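Local coordinates for protein transaminase (Bacillus megaterium, PDB 5G0A) that probably transfers amino groups between amines and carbonyl compounds with S-selectivity, as a pyridoxal-5'-phosphate-dependent omega-transaminase of aminotransferase class III, at residues Thr219-Ile223 and Met258-Val264; Ala132-Arg138 and Gly263-Ile267. All blocks are in the same frame, centred on the assembly; numbering follows the deposited sequence.

Interaction 1: Thr219-Ile223 and Met258-Val264; sequences TRRMI and MTKELGV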
loop_
_atom_site.group_PDB
_atom_site.type_symbol
_atom_site.label_atom_id
_atom_site.label_comp_id
_atom_site.label_asym_id
_atom_site.label_seq_id
_atom_site.Cartn_x
_atom_site.Cartn_y
_atom_site.Cartn_z
ATOM N N THR B 219 -1.703 23.113 1.370
ATOM C CA THR B 219 -2.450 22.011 2.002
ATOM C C THR B 219 -3.814 21.838 1.320
ATOM O O THR B 219 -4.229 20.732 0.975
ATOM C CB THR B 219 -2.647 22.249 3.524
ATOM O OG1 THR B 219 -1.378 22.475 4.147
ATOM C CG2 THR B 219 -3.324 21.049 4.198
ATOM N N ARG B 220 -4.507 22.947 1.100
ATOM C CA ARG B 220 -5.827 22.898 0.466
ATOM C C ARG B 220 -5.706 22.354 -0.965
ATOM O O ARG B 220 -6.511 21.537 -1.377
ATOM C CB ARG B 220 -6.438 24.298 0.439
ATOM C CG ARG B 220 -7.794 24.373 -0.252
ATOM C CD ARG B 220 -8.299 25.809 -0.373
ATOM N NE ARG B 220 -7.276 26.759 -0.814
ATOM C CZ ARG B 220 -6.952 27.021 -2.083
ATOM N NH1 ARG B 220 -7.549 26.392 -3.091
ATOM N NH2 ARG B 220 -6.004 27.913 -2.344
ATOM N N ARG B 221 -4.695 22.821 -1.696
ATOM C CA ARG B 221 -4.433 22.352 -3.069
ATOM C C ARG B 221 -4.225 20.844 -3.130
ATOM O O ARG B 221 -4.717 20.179 -4.043
ATOM C CB ARG B 221 -3.214 23.075 -3.664
ATOM C CG ARG B 221 -3.462 24.507 -4.100
ATOM C CD ARG B 221 -3.783 24.578 -5.593
ATOM N NE ARG B 221 -2.619 24.296 -6.436
ATOM C CZ ARG B 221 -2.000 25.172 -7.236
ATOM N NH1 ARG B 221 -2.406 26.435 -7.330
ATOM N NH2 ARG B 221 -0.964 24.771 -7.960
ATOM N N MET B 222 -3.477 20.309 -2.156
ATOM C CA MET B 222 -3.226 18.878 -2.093
ATOM C C MET B 222 -4.521 18.125 -1.858
ATOM O O MET B 222 -4.777 17.109 -2.481
ATOM C CB MET B 222 -2.232 18.546 -0.969
ATOM C CG MET B 222 -0.789 18.932 -1.249
ATOM S SD MET B 222 0.185 18.734 0.270
ATOM C CE MET B 222 -0.303 17.081 0.676
ATOM N N ILE B 223 -5.361 18.630 -0.945
ATOM C CA ILE B 223 -6.648 17.990 -0.707
ATOM C C ILE B 223 -7.557 18.038 -1.939
ATOM O O ILE B 223 -8.262 17.079 -2.223
ATOM C CB ILE B 223 -7.358 18.583 0.538
ATOM C CG1 ILE B 223 -6.479 18.295 1.768
ATOM C CG2 ILE B 223 -8.766 18.014 0.710
ATOM C CD1 ILE B 223 -6.873 19.112 2.993
ATOM N N MET B 258 -10.378 26.033 6.779
ATOM C CA MET B 258 -10.150 25.246 5.553
ATOM C C MET B 258 -10.796 23.854 5.633
ATOM O O MET B 258 -11.468 23.415 4.694
ATOM C CB MET B 258 -8.641 25.141 5.237
ATOM C CG MET B 258 -8.290 24.223 4.048
ATOM S SD MET B 258 -6.650 23.452 4.171
ATOM C CE MET B 258 -6.942 22.102 5.330
ATOM N N THR B 259 -10.626 23.166 6.766
ATOM C CA THR B 259 -11.283 21.870 6.937
ATOM C C THR B 259 -12.825 21.942 6.896
ATOM O O THR B 259 -13.478 21.137 6.240
ATOM C CB THR B 259 -10.781 21.127 8.208
ATOM O OG1 THR B 259 -10.963 21.948 9.377
ATOM C CG2 THR B 259 -9.306 20.761 8.065
ATOM N N LYS B 260 -13.407 22.920 7.585
ATOM C CA LYS B 260 -14.859 23.120 7.541
ATOM C C LYS B 260 -15.323 23.367 6.096
ATOM O O LYS B 260 -16.327 22.799 5.670
ATOM C CB LYS B 260 -15.264 24.331 8.387
ATOM C CG LYS B 260 -15.233 24.140 9.909
ATOM C CD LYS B 260 -16.319 23.202 10.413
ATOM C CE LYS B 260 -16.397 23.259 11.941
ATOM N NZ LYS B 260 -17.415 22.304 12.457
ATOM N N GLU B 261 -14.589 24.210 5.370
ATOM C CA GLU B 261 -14.959 24.544 3.974
ATOM C C GLU B 261 -14.853 23.339 3.033
ATOM O O GLU B 261 -15.671 23.167 2.132
ATOM C CB GLU B 261 -14.095 25.693 3.452
ATOM C CG GLU B 261 -14.406 27.021 4.121
ATOM C CD GLU B 261 -13.482 28.144 3.701
ATOM O OE1 GLU B 261 -12.453 27.889 3.034
ATOM O OE2 GLU B 261 -13.779 29.299 4.066
ATOM N N LEU B 262 -13.856 22.485 3.269
ATOM C CA LEU B 262 -13.658 21.289 2.430
ATOM C C LEU B 262 -14.497 20.077 2.851
ATOM O O LEU B 262 -14.627 19.125 2.084
ATOM C CB LEU B 262 -12.172 20.909 2.348
ATOM C CG LEU B 262 -11.197 21.958 1.778
ATOM C CD1 LEU B 262 -9.766 21.467 1.883
ATOM C CD2 LEU B 262 -11.550 22.328 0.340
ATOM N N GLY B 263 -15.071 20.119 4.058
ATOM C CA GLY B 263 -15.883 19.017 4.573
ATOM C C GLY B 263 -15.002 17.880 5.079
ATOM O O GLY B 263 -15.336 16.702 4.903
ATOM N N VAL B 264 -13.909 18.257 5.737
ATOM C CA VAL B 264 -12.872 17.313 6.216
ATOM C C VAL B 264 -12.776 17.518 7.730
ATOM O O VAL B 264 -12.975 18.640 8.224
ATOM C CB VAL B 264 -11.547 17.624 5.478
ATOM C CG1 VAL B 264 -10.315 17.027 6.146
ATOM C CG2 VAL B 264 -11.656 17.197 4.005
#

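Interaction 2: Ala132-Arg138 and Gly263-Ile267; sequences ARLYTNR and GVLWI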
loop_
_atom_site.group_PDB
_atom_site.type_symbol
_atom_site.label_atom_id
_atom_site.label_comp_id
_atom_site.label_asym_id
_atom_site.label_seq_id
_atom_site.Cartn_x
_atom_site.Cartn_y
_atom_site.Cartn_z
ATOM N N ALA B 132 -11.960 8.693 12.578
ATOM C CA ALA B 132 -12.093 9.712 11.522
ATOM C C ALA B 132 -12.414 9.024 10.189
ATOM O O ALA B 132 -13.292 9.452 9.450
ATOM C CB ALA B 132 -10.828 10.569 11.385
ATOM N N ARG B 133 -11.695 7.944 9.900
ATOM C CA ARG B 133 -11.916 7.201 8.642
ATOM C C ARG B 133 -13.266 6.530 8.587
ATOM O O ARG B 133 -13.935 6.573 7.543
ATOM C CB ARG B 133 -10.764 6.199 8.392
ATOM C CG ARG B 133 -9.464 6.942 8.117
ATOM C CD ARG B 133 -8.252 6.000 8.189
ATOM N NE ARG B 133 -7.141 6.545 7.411
ATOM C CZ ARG B 133 -5.862 6.457 7.738
ATOM N NH1 ARG B 133 -5.484 5.845 8.866
ATOM N NH2 ARG B 133 -4.952 6.988 6.916
ATOM N N LEU B 134 -13.697 5.931 9.702
ATOM C CA LEU B 134 -15.013 5.298 9.736
ATOM C C LEU B 134 -16.137 6.341 9.616
ATOM O O LEU B 134 -17.099 6.118 8.865
ATOM C CB LEU B 134 -15.234 4.471 10.998
ATOM C CG LEU B 134 -14.492 3.119 11.060
ATOM C CD1 LEU B 134 -14.411 2.634 12.504
ATOM C CD2 LEU B 134 -15.055 2.031 10.130
ATOM N N TYR B 135 -16.013 7.443 10.349
ATOM C CA TYR B 135 -17.103 8.456 10.321
ATOM C C TYR B 135 -17.276 9.030 8.914
ATOM O O TYR B 135 -18.410 9.190 8.402
ATOM C CB TYR B 135 -16.786 9.578 11.330
ATOM C CG TYR B 135 -17.800 10.697 11.276
ATOM C CD1 TYR B 135 -19.040 10.560 11.892
ATOM C CD2 TYR B 135 -17.518 11.858 10.559
ATOM C CE1 TYR B 135 -19.978 11.584 11.809
ATOM C CE2 TYR B 135 -18.445 12.891 10.479
ATOM C CZ TYR B 135 -19.657 12.735 11.097
ATOM O OH TYR B 135 -20.556 13.779 10.983
ATOM N N THR B 136 -16.156 9.379 8.300
ATOM C CA THR B 136 -16.211 10.010 6.977
ATOM C C THR B 136 -16.377 8.974 5.876
ATOM O O THR B 136 -16.771 9.321 4.756
ATOM C CB THR B 136 -14.962 10.836 6.678
ATOM O OG1 THR B 136 -13.807 9.964 6.695
ATOM C CG2 THR B 136 -14.788 12.055 7.688
ATOM N N ASN B 137 -16.069 7.708 6.194
ATOM C CA ASN B 137 -15.951 6.631 5.168
ATOM C C ASN B 137 -14.946 7.022 4.071
ATOM O O ASN B 137 -15.218 6.864 2.865
ATOM C CB ASN B 137 -17.323 6.271 4.561
ATOM C CG ASN B 137 -17.318 4.939 3.808
ATOM O OD1 ASN B 137 -18.045 4.767 2.805
ATOM N ND2 ASN B 137 -16.542 3.982 4.299
ATOM N N ARG B 138 -13.797 7.550 4.492
ATOM C CA ARG B 138 -12.756 8.040 3.571
ATOM C C ARG B 138 -11.381 7.617 4.081
ATOM O O ARG B 138 -11.181 7.555 5.301
ATOM C CB ARG B 138 -12.750 9.570 3.487
ATOM C CG ARG B 138 -14.047 10.193 2.981
ATOM C CD ARG B 138 -13.895 11.696 3.068
ATOM N NE ARG B 138 -15.201 12.344 2.900
ATOM C CZ ARG B 138 -15.430 13.613 3.251
ATOM N NH1 ARG B 138 -14.453 14.336 3.793
ATOM N NH2 ARG B 138 -16.657 14.135 3.082
ATOM N N GLY B 263 -15.071 20.119 4.058
ATOM C CA GLY B 263 -15.883 19.017 4.573
ATOM C C GLY B 263 -15.002 17.880 5.079
ATOM O O GLY B 263 -15.336 16.702 4.903
ATOM N N VAL B 264 -13.909 18.257 5.737
ATOM C CA VAL B 264 -12.872 17.313 6.216
ATOM C C VAL B 264 -12.776 17.518 7.730
ATOM O O VAL B 264 -12.975 18.640 8.224
ATOM C CB VAL B 264 -11.547 17.624 5.478
ATOM C CG1 VAL B 264 -10.315 17.027 6.146
ATOM C CG2 VAL B 264 -11.656 17.197 4.005
ATOM N N LEU B 265 -12.537 16.440 8.471
ATOM C CA LEU B 265 -12.348 16.561 9.912
ATOM C C LEU B 265 -11.003 17.200 10.288
ATOM O O LEU B 265 -10.025 17.125 9.545
ATOM C CB LEU B 265 -12.497 15.186 10.593
ATOM C CG LEU B 265 -13.834 14.468 10.477
ATOM C CD1 LEU B 265 -13.732 13.073 11.113
ATOM C CD2 LEU B 265 -14.989 15.289 11.097
ATOM N N TRP B 266 -10.977 17.846 11.461
ATOM C CA TRP B 266 -9.748 18.312 12.064
ATOM C C TRP B 266 -9.484 17.572 13.378
ATOM O O TRP B 266 -10.269 17.654 14.332
ATOM C CB TRP B 266 -9.754 19.862 12.275
ATOM C CG TRP B 266 -8.569 20.365 13.045
ATOM C CD1 TRP B 266 -7.264 19.943 12.927
ATOM C CD2 TRP B 266 -8.562 21.397 14.043
ATOM N NE1 TRP B 266 -6.462 20.628 13.808
ATOM C CE2 TRP B 266 -7.229 21.527 14.499
ATOM C CE3 TRP B 266 -9.557 22.232 14.600
ATOM C CZ2 TRP B 266 -6.860 22.441 15.495
ATOM C CZ3 TRP B 266 -9.175 23.140 15.588
ATOM C CH2 TRP B 266 -7.849 23.233 16.025
ATOM N N ILE B 267 -8.410 16.789 13.384
ATOM C CA ILE B 267 -7.946 16.112 14.592
ATOM C C ILE B 267 -6.812 16.956 15.132
ATOM O O ILE B 267 -5.802 17.154 14.459
ATOM C CB ILE B 267 -7.370 14.699 14.275
ATOM C CG1 ILE B 267 -8.425 13.817 13.580
ATOM C CG2 ILE B 267 -6.822 14.077 15.581
ATOM C CD1 ILE B 267 -7.852 12.505 13.002
#

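Interaction 1: Thr219-Ile223 and Met258-Val264
Two neighbouring helices on one face of the central seven-stranded sheet, in the PLP-binding large domain of a fold-type I aminotransferase, pack together here. Helices 214-226 and 251-262 flank strand 231-236 in sequence and run nearly parallel, at 23° with the short axes 11.3 Å apart, as successive helices of an alpha/beta fold do. That spacing leaves room for long, flexible side chains between them. M258 reaches into it: its CE lies 3.9 Å from T219 CG2 and 3.8 Å from I223 CD1, while its SD sits 3.8 Å from both N and CB of R220. An unbranched thioether can thread into this gap and meet T219, R220 and I223, which face it along the neighbouring helix. One turn later L262 takes over, with CD1 3.8 Å from I223 CG2 and 4.1 Å from R220 CG. R220 thus offers its aliphatic stem to the interface, while its guanidinium forms salt bridges with E224 and E212. T219 likewise gives its methyl to M258 and its hydroxyl to the backbone of S215. Toward the sheet, I223 also rests on V231 and V234. Helix 251-262 ends in a Schellman motif with G263 as C-prime residue; its positive phi of 78° comes easily without a side chain. V264 N bonds to T259 O at 3.0 Å, and the turn brings V264 CG2 to 4.5 Å from I223 CG2.

Interaction 2: Ala132-Arg138 and Gly263-Ile267
R138, just past the end of helix 121-136, ties that helix to the entrance of strand 265-269: its NH1 donates to G263 O at 2.8 Å, and NH2 adds a weak bond to the same oxygen at 3.4 Å. NH1 also donates to the carbonyl of V231, so one arginine serves backbone oxygens from two adjoining chain segments. The helix closes in a Schellman motif, N137 with positive phi at C-prime and R138 N bonded to R133 O at 3.2 Å. T136 satisfies its hydroxyl within the helix, OG1 donating to A132 O at 2.8 Å, which leaves CG2 to meet L265 CD1 at 3.7 Å. A132 is small enough for close approach, its CB 3.8 Å from L265 CD1 and 3.9 Å from I267 CD1; Y135 CD2 lies 4.0 Å from L265 CD1. The backbone of L265 and I267 pairs with strand 231-236. The end of the helix, 132-136, runs nearly antiparallel to strand residues 265-267, at 167°, beside helix 314-321, whose F319 meets the Y135 ring edge-to-face.

Overall arrangement
Interactions 1 and 2, with centres 12 Å apart, are joined by the continuous run from helix 251-262 through G263 and V264 into strand 265-269. Their helices 251-262 and 121-136 cover opposite faces of the central sheet, so strand 265-269 is sandwiched: L265 and I267 face helix 121-136, whereas W266 packs on helix 251-262, its CB 3.8 Å from T259 OG1. Both the strand and helix 121-136 lead back to the cofactor. The strand ends at D269, in the PLP pocket; G121 and S122 are the first residues of the helix, and they too line that pocket. The I267 side chain is about 10 Å from PLP at nearest atoms. None of the residues of interaction 1 belongs to the pocket.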